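Side-chain contact in putative methyltransferase (Emericella variicolor, PDB 7DMB), which probably transfers methyl groups from S-adenosylmethionine as a trans-acting enzyme of calbistrin biosynthesis, and is seen here with S-adenosylhomocysteine bound: residues V364-E369 with Y374-L379. Sequence-based numbering, arbitrary orientation.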
loop_
_atom_site.group_PDB
_atom_site.type_symbol
_atom_site.label_atom_id
_atom_site.label_comp_id
_atom_site.label_asym_id
_atom_site.label_seq_id
_atom_site.Cartn_x
_atom_site.Cartn_y
_atom_site.Cartn_z
ATOM N N VAL A 364 3.302 2.776 15.964
ATOM C CA VAL A 364 2.526 2.060 14.951
ATOM C C VAL A 364 1.046 2.259 15.235
ATOM O O VAL A 364 0.598 2.108 16.377
ATOM C CB VAL A 364 2.835 0.552 14.876
ATOM C CG1 VAL A 364 2.180 -0.032 13.639
ATOM C CG2 VAL A 364 4.295 0.302 14.811
ATOM N N GLY A 365 0.294 2.597 14.196
ATOM C CA GLY A 365 -1.153 2.593 14.253
ATOM C C GLY A 365 -1.740 1.845 13.070
ATOM O O GLY A 365 -1.346 2.071 11.920
ATOM N N LEU A 366 -2.685 0.956 13.329
ATOM C CA LEU A 366 -3.289 0.187 12.258
ATOM C C LEU A 366 -4.498 0.936 11.703
ATOM O O LEU A 366 -5.105 1.769 12.375
ATOM C CB LEU A 366 -3.690 -1.207 12.753
ATOM C CG LEU A 366 -2.599 -2.038 13.439
ATOM C CD1 LEU A 366 -3.137 -3.402 13.857
ATOM C CD2 LEU A 366 -1.344 -2.199 12.569
ATOM N N ASP A 367 -4.833 0.643 10.455
ATOM C CA ASP A 367 -5.966 1.289 9.811
ATOM C C ASP A 367 -7.309 0.640 10.170
ATOM O O ASP A 367 -8.334 0.975 9.564
ATOM C CB ASP A 367 -5.750 1.308 8.295
ATOM C CG ASP A 367 -5.877 -0.068 7.643
ATOM O OD1 ASP A 367 -6.115 -1.102 8.334
ATOM O OD2 ASP A 367 -5.733 -0.100 6.396
ATOM N N SER A 368 -7.307 -0.280 11.130
ATOM C CA SER A 368 -8.480 -0.984 11.635
ATOM C C SER A 368 -8.073 -1.702 12.910
ATOM O O SER A 368 -6.898 -2.003 13.111
ATOM C CB SER A 368 -9.027 -1.998 10.625
ATOM O OG SER A 368 -10.310 -2.435 11.031
ATOM N N GLU A 369 -9.057 -1.990 13.758
ATOM C CA GLU A 369 -8.793 -2.835 14.922
ATOM C C GLU A 369 -8.414 -4.239 14.455
ATOM O O GLU A 369 -9.084 -4.796 13.573
ATOM C CB GLU A 369 -10.005 -2.915 15.853
ATOM C CG GLU A 369 -10.781 -1.625 16.030
ATOM C CD GLU A 369 -11.853 -1.446 14.962
ATOM O OE1 GLU A 369 -11.642 -0.641 14.017
ATOM O OE2 GLU A 369 -12.899 -2.131 15.056
ATOM N N TYR A 374 -5.692 -3.564 7.016
ATOM C CA TYR A 374 -4.919 -3.666 5.784
ATOM C C TYR A 374 -3.523 -3.071 5.927
ATOM O O TYR A 374 -2.534 -3.806 5.811
ATOM C CB TYR A 374 -5.700 -3.035 4.612
ATOM C CG TYR A 374 -6.559 -4.077 3.902
ATOM C CD1 TYR A 374 -6.061 -4.798 2.815
ATOM C CD2 TYR A 374 -7.852 -4.374 4.349
ATOM C CE1 TYR A 374 -6.837 -5.763 2.168
ATOM C CE2 TYR A 374 -8.630 -5.354 3.714
ATOM C CZ TYR A 374 -8.117 -6.041 2.624
ATOM O OH TYR A 374 -8.870 -7.001 1.981
ATOM N N ASN A 375 -3.417 -1.776 6.245
ATOM C CA ASN A 375 -2.146 -1.068 6.368
ATOM C C ASN A 375 -1.711 -0.928 7.830
ATOM O O ASN A 375 -2.511 -0.562 8.699
ATOM C CB ASN A 375 -2.262 0.333 5.769
ATOM C CG ASN A 375 -1.963 0.379 4.295
ATOM O OD1 ASN A 375 -1.064 -0.289 3.813
ATOM N ND2 ASN A 375 -2.696 1.213 3.571
ATOM N N ALA A 376 -0.424 -1.164 8.087
ATOM C CA ALA A 376 0.229 -0.663 9.297
ATOM C C ALA A 376 0.926 0.672 8.994
ATOM O O ALA A 376 1.729 0.760 8.060
ATOM C CB ALA A 376 1.235 -1.679 9.843
ATOM N N ASN A 377 0.608 1.704 9.782
ATOM C CA ASN A 377 1.226 3.032 9.664
ATOM C C ASN A 377 2.364 3.101 10.674
ATOM O O ASN A 377 2.121 3.249 11.876
ATOM C CB ASN A 377 0.215 4.155 9.917
ATOM C CG ASN A 377 -0.933 4.166 8.901
ATOM O OD1 ASN A 377 -0.776 4.623 7.759
ATOM N ND2 ASN A 377 -2.092 3.645 9.313
ATOM N N MET A 378 3.603 2.999 10.187
ATOM C CA MET A 378 4.782 2.838 11.037
ATOM C C MET A 378 5.668 4.079 10.979
ATOM O O MET A 378 5.985 4.577 9.890
ATOM C CB MET A 378 5.589 1.613 10.614
ATOM C CG MET A 378 4.858 0.298 10.789
ATOM S SD MET A 378 5.674 -1.077 9.961
ATOM C CE MET A 378 5.082 -0.874 8.287
ATOM N N LEU A 379 6.089 4.556 12.144
ATOM C CA LEU A 379 7.064 5.638 12.241
ATOM C C LEU A 379 8.339 5.084 12.865
ATOM O O LEU A 379 8.290 4.377 13.876
ATOM C CB LEU A 379 6.505 6.809 13.058
ATOM C CG LEU A 379 7.295 8.123 13.039
ATOM C CD1 LEU A 379 7.464 8.680 11.620
ATOM C CD2 LEU A 379 6.619 9.165 13.932
HETATM O O HOH W 1 -5.042 2.240 5.285
#
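Val364 lies beside Met378 in a non-hydrogen-bonded pair of the antiparallel hairpin of strands 358-366 and 375-382, which closes the seven-stranded sheet (order 3-2-1-4-5-7-6) of a class I, Rossmann-like methyltransferase. A chi1 of -169° swings Val364 CG1 away from the backbone N, to 3.9 Å from Met378 CG; a branched side chain suits a strand, and the unbranched methionine lies alongside it, then bends to reach Trp349 of helix 346-355. Gly365 makes the backbone pair with Asn377: its N donates to Asn377 O and its O accepts from Asn377 N. The same Gly365 O takes a second bond, from Asn377 ND2 at 3.1 Å. The two donors approach from opposite faces of the carbonyl plane, the backbone N tilted from it and ND2 above it, and the oxygen lies close to the plane of the asparagine amide. Having no side chain, glycine puts nothing beside this amide, whose OD1 accepts from Gln311 and whose ND2 also donates to Ser184. Leu366 returns to the apolar face, where CD2 packs 3.8 Å from Ala376 CB, which also touches Pro346 of helix 346-355.

At Asp367 the pairing passes into the turn. Its N still donates to Asn375 O, while chi1 of 71° places the carboxylate between its own backbone N and carbonyl carbon, facing the start of the returning strand. OD1 uses its syn lone pair to accept from Tyr374 N at 2.8 Å; OD2 receives Asn375 N at 2.9 Å from above the carboxylate plane. A water donates to OD2 and accepts from Asn375 ND2, while Asn375 OD1 is bonded to Asn283.

Two consecutive amides and a water thus compensate the buried carboxylate, probably favouring its ionised form, and tie together the two ends of the connecting loop.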